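Circadian clock oscillator protein KaiA (Nostoc sp., PDB 1R5Q) probably stimulates autophosphorylation of KaiC in the cyanobacterial KaiABC circadian oscillator, its C-terminal domain mediating KaiC binding and homodimerization. Local coordinates at residues Q13-S16 and D17-I21; E55-M58 and E59-E63; A90-C93 and E94-G98. All coordinates share one frame; numbering follows the deposited sequence. Where two conformers were deposited one is given.

Contact 1: Q13-S16 and D17-I21; sequences QLKS and DYRQI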
loop_
_atom_site.group_PDB
_atom_site.type_symbol
_atom_site.label_atom_id
_atom_site.label_comp_id
_atom_site.label_asym_id
_atom_site.label_seq_id
_atom_site.Cartn_x
_atom_site.Cartn_y
_atom_site.Cartn_z
ATOM N N GLN A 13 2.852 -6.203 -8.587
ATOM C CA GLN A 13 1.640 -6.816 -8.053
ATOM C C GLN A 13 1.227 -6.040 -6.784
ATOM O O GLN A 13 0.047 -5.746 -6.576
ATOM C CB GLN A 13 1.883 -8.291 -7.710
ATOM C CG GLN A 13 2.093 -9.197 -8.939
ATOM C CD GLN A 13 2.370 -10.663 -8.587
ATOM O OE1 GLN A 13 2.423 -11.524 -9.471
ATOM N NE2 GLN A 13 2.558 -10.946 -7.295
ATOM N N LEU A 14 2.205 -5.716 -5.937
ATOM C CA LEU A 14 1.922 -4.976 -4.710
ATOM C C LEU A 14 1.350 -3.601 -5.024
ATOM O O LEU A 14 0.427 -3.148 -4.358
ATOM C CB LEU A 14 3.193 -4.844 -3.864
ATOM C CG LEU A 14 3.626 -6.179 -3.263
ATOM C CD1 LEU A 14 4.994 -6.032 -2.601
ATOM C CD2 LEU A 14 2.577 -6.644 -2.273
ATOM N N LYS A 15 1.909 -2.931 -6.025
ATOM C CA LYS A 15 1.399 -1.626 -6.423
ATOM C C LYS A 15 -0.069 -1.792 -6.874
ATOM O O LYS A 15 -0.950 -1.006 -6.504
ATOM C CB LYS A 15 2.259 -1.051 -7.553
ATOM C CG LYS A 15 1.746 0.249 -8.141
ATOM C CD LYS A 15 2.852 1.016 -8.868
ATOM C CE LYS A 15 2.308 2.275 -9.537
ATOM N NZ LYS A 15 3.402 3.119 -10.119
ATOM N N SER A 16 -0.325 -2.831 -7.661
ATOM C CA SER A 16 -1.676 -3.092 -8.126
ATOM C C SER A 16 -2.609 -3.299 -6.934
ATOM O O SER A 16 -3.709 -2.753 -6.905
ATOM C CB SER A 16 -1.706 -4.331 -9.039
ATOM O OG SER A 16 -3.026 -4.842 -9.136
ATOM N N ASP A 17 -2.163 -4.083 -5.955
ATOM C CA ASP A 17 -2.973 -4.366 -4.768
ATOM C C ASP A 17 -3.269 -3.104 -3.948
ATOM O O ASP A 17 -4.394 -2.924 -3.450
ATOM C CB ASP A 17 -2.257 -5.387 -3.879
ATOM C CG ASP A 17 -2.128 -6.775 -4.541
ATOM O OD1 ASP A 17 -1.339 -7.589 -4.032
ATOM O OD2 ASP A 17 -2.815 -7.058 -5.549
ATOM N N TYR A 18 -2.252 -2.252 -3.813
ATOM C CA TYR A 18 -2.352 -1.016 -3.047
ATOM C C TYR A 18 -3.304 -0.062 -3.753
ATOM O O TYR A 18 -4.039 0.673 -3.099
ATOM C CB TYR A 18 -0.976 -0.347 -2.901
ATOM C CG TYR A 18 -0.938 0.766 -1.861
ATOM C CD1 TYR A 18 -0.958 0.469 -0.498
ATOM C CD2 TYR A 18 -0.937 2.114 -2.241
ATOM C CE1 TYR A 18 -0.981 1.496 0.474
ATOM C CE2 TYR A 18 -0.967 3.139 -1.288
ATOM C CZ TYR A 18 -0.985 2.814 0.073
ATOM O OH TYR A 18 -0.987 3.803 1.020
ATOM N N ARG A 19 -3.283 -0.072 -5.086
ATOM C CA ARG A 19 -4.180 0.792 -5.863
ATOM C C ARG A 19 -5.623 0.446 -5.475
ATOM O O ARG A 19 -6.432 1.328 -5.192
ATOM C CB ARG A 19 -3.985 0.574 -7.374
ATOM C CG ARG A 19 -5.007 1.337 -8.225
ATOM C CD ARG A 19 -4.908 1.006 -9.711
ATOM N NE ARG A 19 -3.676 1.509 -10.310
ATOM C CZ ARG A 19 -2.684 0.725 -10.722
ATOM N NH1 ARG A 19 -2.792 -0.599 -10.599
ATOM N NH2 ARG A 19 -1.585 1.260 -11.253
ATOM N N GLN A 20 -5.940 -0.844 -5.466
ATOM C CA GLN A 20 -7.279 -1.287 -5.094
ATOM C C GLN A 20 -7.638 -0.911 -3.638
ATOM O O GLN A 20 -8.808 -0.661 -3.333
ATOM C CB GLN A 20 -7.419 -2.801 -5.318
ATOM C CG GLN A 20 -7.464 -3.227 -6.815
ATOM C CD GLN A 20 -8.438 -2.383 -7.663
ATOM O OE1 GLN A 20 -9.599 -2.169 -7.284
ATOM N NE2 GLN A 20 -7.962 -1.900 -8.821
ATOM N N ILE A 21 -6.648 -0.860 -2.739
ATOM C CA ILE A 21 -6.923 -0.470 -1.347
ATOM C C ILE A 21 -7.272 1.022 -1.332
ATOM O O ILE A 21 -8.245 1.449 -0.695
ATOM C CB ILE A 21 -5.686 -0.724 -0.413
ATOM C CG1 ILE A 21 -5.499 -2.230 -0.204
ATOM C CG2 ILE A 21 -5.878 0.006 0.958
ATOM C CD1 ILE A 21 -4.124 -2.629 0.353
HETATM O O HOH W 1 -5.175 -2.428 -9.429
#

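Contact 2: E55-M58 and E59-E63; sequences EIHM and ELIDE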
loop_
_atom_site.group_PDB
_atom_site.type_symbol
_atom_site.label_atom_id
_atom_site.label_comp_id
_atom_site.label_asym_id
_atom_site.label_seq_id
_atom_site.Cartn_x
_atom_site.Cartn_y
_atom_site.Cartn_z
ATOM N N GLU A 55 6.807 4.950 -1.688
ATOM C CA GLU A 55 6.997 5.316 -3.083
ATOM C C GLU A 55 5.817 4.828 -3.924
ATOM O O GLU A 55 5.360 5.534 -4.813
ATOM C CB GLU A 55 8.313 4.741 -3.604
ATOM C CG GLU A 55 8.812 5.433 -4.843
ATOM C CD GLU A 55 10.027 4.755 -5.413
ATOM O OE1 GLU A 55 9.860 3.742 -6.139
ATOM O OE2 GLU A 55 11.145 5.231 -5.119
ATOM N N ILE A 56 5.330 3.625 -3.639
ATOM C CA ILE A 56 4.178 3.077 -4.340
ATOM C C ILE A 56 2.981 4.014 -4.100
ATOM O O ILE A 56 2.262 4.368 -5.041
ATOM C CB ILE A 56 3.864 1.650 -3.848
ATOM C CG1 ILE A 56 4.899 0.670 -4.432
ATOM C CG2 ILE A 56 2.457 1.232 -4.262
ATOM C CD1 ILE A 56 4.817 -0.718 -3.867
ATOM N N HIS A 57 2.789 4.429 -2.848
ATOM C CA HIS A 57 1.705 5.352 -2.492
ATOM C C HIS A 57 1.748 6.613 -3.388
ATOM O O HIS A 57 0.768 6.947 -4.062
ATOM C CB HIS A 57 1.845 5.793 -1.023
ATOM C CG HIS A 57 0.756 6.718 -0.564
ATOM N ND1 HIS A 57 -0.449 6.265 -0.065
ATOM C CD2 HIS A 57 0.684 8.072 -0.550
ATOM C CE1 HIS A 57 -1.216 7.299 0.234
ATOM N NE2 HIS A 57 -0.553 8.408 -0.051
ATOM N N MET A 58 2.888 7.303 -3.376
ATOM C CA MET A 58 3.065 8.515 -4.164
ATOM C C MET A 58 2.867 8.299 -5.668
ATOM O O MET A 58 2.285 9.139 -6.359
ATOM C CB MET A 58 4.454 9.103 -3.911
ATOM C CG MET A 58 4.674 9.549 -2.475
ATOM S SD MET A 58 3.275 10.528 -1.837
ATOM C CE MET A 58 3.616 12.160 -2.605
ATOM N N GLU A 59 3.349 7.177 -6.181
ATOM C CA GLU A 59 3.199 6.904 -7.596
ATOM C C GLU A 59 1.726 6.768 -7.974
ATOM O O GLU A 59 1.298 7.279 -9.012
ATOM C CB GLU A 59 3.948 5.626 -7.978
ATOM C CG GLU A 59 5.461 5.757 -7.880
ATOM C CD GLU A 59 6.186 4.540 -8.432
ATOM O OE1 GLU A 59 5.504 3.599 -8.918
ATOM O OE2 GLU A 59 7.437 4.529 -8.379
ATOM N N LEU A 60 0.961 6.074 -7.136
ATOM C CA LEU A 60 -0.456 5.885 -7.399
ATOM C C LEU A 60 -1.199 7.209 -7.262
ATOM O O LEU A 60 -2.159 7.466 -8.002
ATOM C CB LEU A 60 -1.027 4.818 -6.460
ATOM C CG LEU A 60 -0.533 3.420 -6.852
ATOM C CD1 LEU A 60 -0.776 2.412 -5.725
ATOM C CD2 LEU A 60 -1.268 2.982 -8.136
ATOM N N ILE A 61 -0.751 8.054 -6.337
ATOM C CA ILE A 61 -1.389 9.353 -6.158
ATOM C C ILE A 61 -1.173 10.157 -7.451
ATOM O O ILE A 61 -2.090 10.840 -7.915
ATOM C CB ILE A 61 -0.802 10.128 -4.951
ATOM C CG1 ILE A 61 -1.207 9.458 -3.635
ATOM C CG2 ILE A 61 -1.286 11.566 -4.948
ATOM C CD1 ILE A 61 -2.690 9.231 -3.445
ATOM N N ASP A 62 0.021 10.052 -8.042
ATOM C CA ASP A 62 0.303 10.777 -9.287
ATOM C C ASP A 62 -0.592 10.291 -10.417
ATOM O O ASP A 62 -1.136 11.106 -11.173
ATOM C CB ASP A 62 1.770 10.633 -9.702
ATOM C CG ASP A 62 2.689 11.584 -8.949
ATOM O OD1 ASP A 62 2.172 12.532 -8.318
ATOM O OD2 ASP A 62 3.930 11.386 -8.992
ATOM N N GLU A 63 -0.724 8.967 -10.529
ATOM C CA GLU A 63 -1.576 8.345 -11.537
ATOM C C GLU A 63 -3.012 8.828 -11.362
ATOM O O GLU A 63 -3.650 9.247 -12.329
ATOM C CB GLU A 63 -1.522 6.816 -11.419
ATOM C CG GLU A 63 -0.276 6.208 -12.044
ATOM C CD GLU A 63 -0.073 4.732 -11.713
ATOM O OE1 GLU A 63 -1.074 3.978 -11.603
ATOM O OE2 GLU A 63 1.111 4.333 -11.582
HETATM O O HOH W 2 2.586 11.611 -5.460
#

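Contact 3: A90-C93 and E94-G98; sequences AHLC and EAYRG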
loop_
_atom_site.group_PDB
_atom_site.type_symbol
_atom_site.label_atom_id
_atom_site.label_comp_id
_atom_site.label_asym_id
_atom_site.label_seq_id
_atom_site.Cartn_x
_atom_site.Cartn_y
_atom_site.Cartn_z
ATOM N N ALA A 90 0.658 1.594 10.203
ATOM C CA ALA A 90 0.308 1.185 11.564
ATOM C C ALA A 90 0.140 -0.343 11.592
ATOM O O ALA A 90 0.574 -1.007 12.540
ATOM C CB ALA A 90 -1.005 1.853 12.005
ATOM N N HIS A 91 -0.529 -0.890 10.572
ATOM C CA HIS A 91 -0.733 -2.340 10.480
ATOM C C HIS A 91 0.590 -3.061 10.264
ATOM O O HIS A 91 0.815 -4.136 10.803
ATOM C CB HIS A 91 -1.680 -2.701 9.331
ATOM C CG HIS A 91 -3.126 -2.599 9.695
ATOM N ND1 HIS A 91 -3.771 -1.390 9.842
ATOM C CD2 HIS A 91 -4.035 -3.553 10.005
ATOM C CE1 HIS A 91 -5.015 -1.603 10.228
ATOM N NE2 HIS A 91 -5.203 -2.907 10.335
ATOM N N LEU A 92 1.460 -2.476 9.454
ATOM C CA LEU A 92 2.741 -3.106 9.212
ATOM C C LEU A 92 3.563 -3.112 10.505
ATOM O O LEU A 92 4.186 -4.116 10.838
ATOM C CB LEU A 92 3.494 -2.399 8.080
ATOM C CG LEU A 92 4.788 -3.083 7.609
ATOM C CD1 LEU A 92 4.492 -4.542 7.217
ATOM C CD2 LEU A 92 5.376 -2.328 6.424
ATOM N N CYS A 93 3.555 -1.999 11.235
ATOM C CA CYS A 93 4.295 -1.914 12.498
ATOM C C CYS A 93 3.868 -3.001 13.476
ATOM O O CYS A 93 4.699 -3.638 14.125
ATOM C CB CYS A 93 4.071 -0.556 13.173
ATOM S SG CYS A 93 4.937 0.808 12.405
ATOM N N GLU A 94 2.562 -3.198 13.582
ATOM C CA GLU A 94 2.032 -4.185 14.492
ATOM C C GLU A 94 2.387 -5.607 14.070
ATOM O O GLU A 94 2.582 -6.456 14.925
ATOM C CB GLU A 94 0.519 -4.014 14.649
ATOM C CG GLU A 94 0.116 -2.750 15.481
ATOM C CD GLU A 94 0.588 -2.803 16.948
ATOM O OE1 GLU A 94 1.368 -1.916 17.364
ATOM O OE2 GLU A 94 0.174 -3.731 17.685
ATOM N N ALA A 95 2.474 -5.862 12.767
ATOM C CA ALA A 95 2.835 -7.198 12.268
ATOM C C ALA A 95 4.247 -7.494 12.768
ATOM O O ALA A 95 4.524 -8.555 13.334
ATOM C CB ALA A 95 2.800 -7.226 10.718
ATOM N N TYR A 96 5.135 -6.531 12.567
ATOM C CA TYR A 96 6.509 -6.663 13.000
ATOM C C TYR A 96 6.641 -6.734 14.526
ATOM O O TYR A 96 7.381 -7.577 15.050
ATOM C CB TYR A 96 7.345 -5.497 12.442
ATOM C CG TYR A 96 7.845 -5.727 11.030
ATOM C CD1 TYR A 96 7.474 -4.883 9.968
ATOM C CD2 TYR A 96 8.706 -6.782 10.758
ATOM C CE1 TYR A 96 7.961 -5.102 8.664
ATOM C CE2 TYR A 96 9.194 -7.009 9.476
ATOM C CZ TYR A 96 8.820 -6.171 8.432
ATOM O OH TYR A 96 9.317 -6.452 7.170
ATOM N N ARG A 97 5.914 -5.875 15.238
ATOM C CA ARG A 97 5.977 -5.859 16.698
ATOM C C ARG A 97 5.453 -7.161 17.293
ATOM O O ARG A 97 6.008 -7.659 18.276
ATOM C CB ARG A 97 5.173 -4.681 17.287
ATOM C CG ARG A 97 5.399 -4.497 18.809
ATOM C CD ARG A 97 4.649 -3.289 19.400
ATOM N NE ARG A 97 3.216 -3.491 19.308
ATOM C CZ ARG A 97 2.439 -3.933 20.292
ATOM N NH1 ARG A 97 2.945 -4.205 21.490
ATOM N NH2 ARG A 97 1.151 -4.158 20.057
ATOM N N GLY A 98 4.381 -7.698 16.709
ATOM C CA GLY A 98 3.813 -8.938 17.208
ATOM C C GLY A 98 4.716 -10.137 16.962
ATOM O O GLY A 98 4.512 -11.215 17.521
#

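Contact 1: Q13-S16 and D17-I21
Arg19 leaves the helix with CG trans to its backbone N (chi1 174°) and then bends at chi3 (-69°), which carries the guanidinium back over the preceding turn. There NH1 lies 3.7 Å from Ser16 CA, and the group passes obliquely by Lys15 CE. A water bonds to its near end: at the edge of the guanidinium and in its plane, it accepts from Arg19 NH1 at 3.2 Å. The same water donates to Ser16 O at 2.9 Å and accepts from Gln20 NE2, whose chain is bent at chi2 (-47°) and brings the amide round to it. Ser16 O thus takes two donors, the water and Gln20 N, the latter rather long at 3.3 Å.

Alongside these polar side chains runs the regular i to i+4 ladder. Asp17 N reaches Gln13 O at 2.8 Å, and Tyr18 N and Arg19 N bond to Leu14 O and Lys15 O in the same manner. The Asp17 carboxylate oxygens also stand near Gln13 O, OD2 at 3.3 Å, but with acceptors on both sides no hydrogen bond forms.

The segments form two consecutive turns of helix 8-24 in the KaiA C-terminal helical domain. On one side Lys15 and Arg19 form salt bridges to helix 50-67, Lys15 with Glu59 and Glu63, Arg19 with Glu63. Tyr18 runs inward, its hydroxyl hydrogen-bonded to His57, its ring meeting Phe39 and its side chain touching Leu85 and Ile88 of helix 82-100, while Leu14 and Ile21 pack on helix 33-45.

Contact 2: E55-M58 and E59-E63
Ile56 and Leu60 run off the helix next to each other in a common direction, so that CG2 of Ile56 rests against CD1 of Leu60 at 3.7 Å. One residue further on, His57 and Ile61 slant across one another: the imidazole NE2 stands 3.8 Å from Ile61 CG1, which meets the ring obliquely, while Met58 SD lies at the ring's edge, in its plane. The ring is held from its other nitrogen, ND1, by the hydroxyl of Tyr18 on helix 8-24. On the outer side Glu55 and Glu59 bring their carboxylates close with planes only 12° apart, OE1 of Glu55 3.4 Å from OE2 of Glu59. Behind these side chains the helical bonds are regular; Ile61 N lies in the carbonyl plane of His57 at 3.0 Å from His57 O. Met58 O also accepts a hydrogen bond from a water at 2.6 Å, and the water donates a weak second one to Asp62 OD1.

The paired carboxylates would by themselves repel. Glu59 OE1, however, is in a salt bridge with Lys15, whose positive charge probably eases the repulsion.

Contact 3: A90-C93 and E94-G98
Leu92 and Tyr96 run alongside each other off the helix, although they start from different first torsions. Leu92 has CG opposite its backbone N (chi1 -173°), whereas Tyr96 places CG opposite its carbonyl carbon (chi1 -84°). Together these settings lay the CG-CD1 branch of Leu92 along the CD1-CE1 side of the ring, with Leu92 CD1 3.8 Å from Tyr96 CE1. Tyr96 CD1 is also 3.5 Å from Leu92 O, the carbonyl that accepts the nearly straight bond from Tyr96 N (170° at the hydrogen). With an alanine in place of Tyr96, the flank of Leu92 would probably lose its aromatic cover and Phe44 its ring partner.

On the outer face Glu94 bends at chi2 and Arg97 at chi3, which brings them together in a side-on salt bridge. Arg97 NH2 meets the syn lone pair of Glu94 OE2 at 2.6 Å within the guanidinium plane, while NE bonds to OE1 at 3.1 Å from above the carboxylate plane.

These turns lie near the end of helix 82-100. Their inner side faces helix 33-45: Leu92 touches Val43, Ala95 rests on Ile40 and Phe44, and the Tyr96 ring meets Phe44 edge-to-face.

How the contacts relate
All three contacts are turns within single helices of the KaiA C-terminal domain, but they differ in burial. Contacts 1 and 2 are partly buried and touch each other, with centres about 10 Å apart, joining helices 8-24 and 50-67 by charged pairs, a tyrosine–histidine bond and the packing of Leu60 against Tyr18. Contact 3 is a surface contact on helix 82-100, on the other side of the chain's centre from contact 2, and its nearest atoms lie about 9 Å from contact 1. Its salt bridge stays within its own helix, whereas those of contacts 1 and 2 link two helices. Contacts 1 and 3 both pack apolar side chains on helix 33-45.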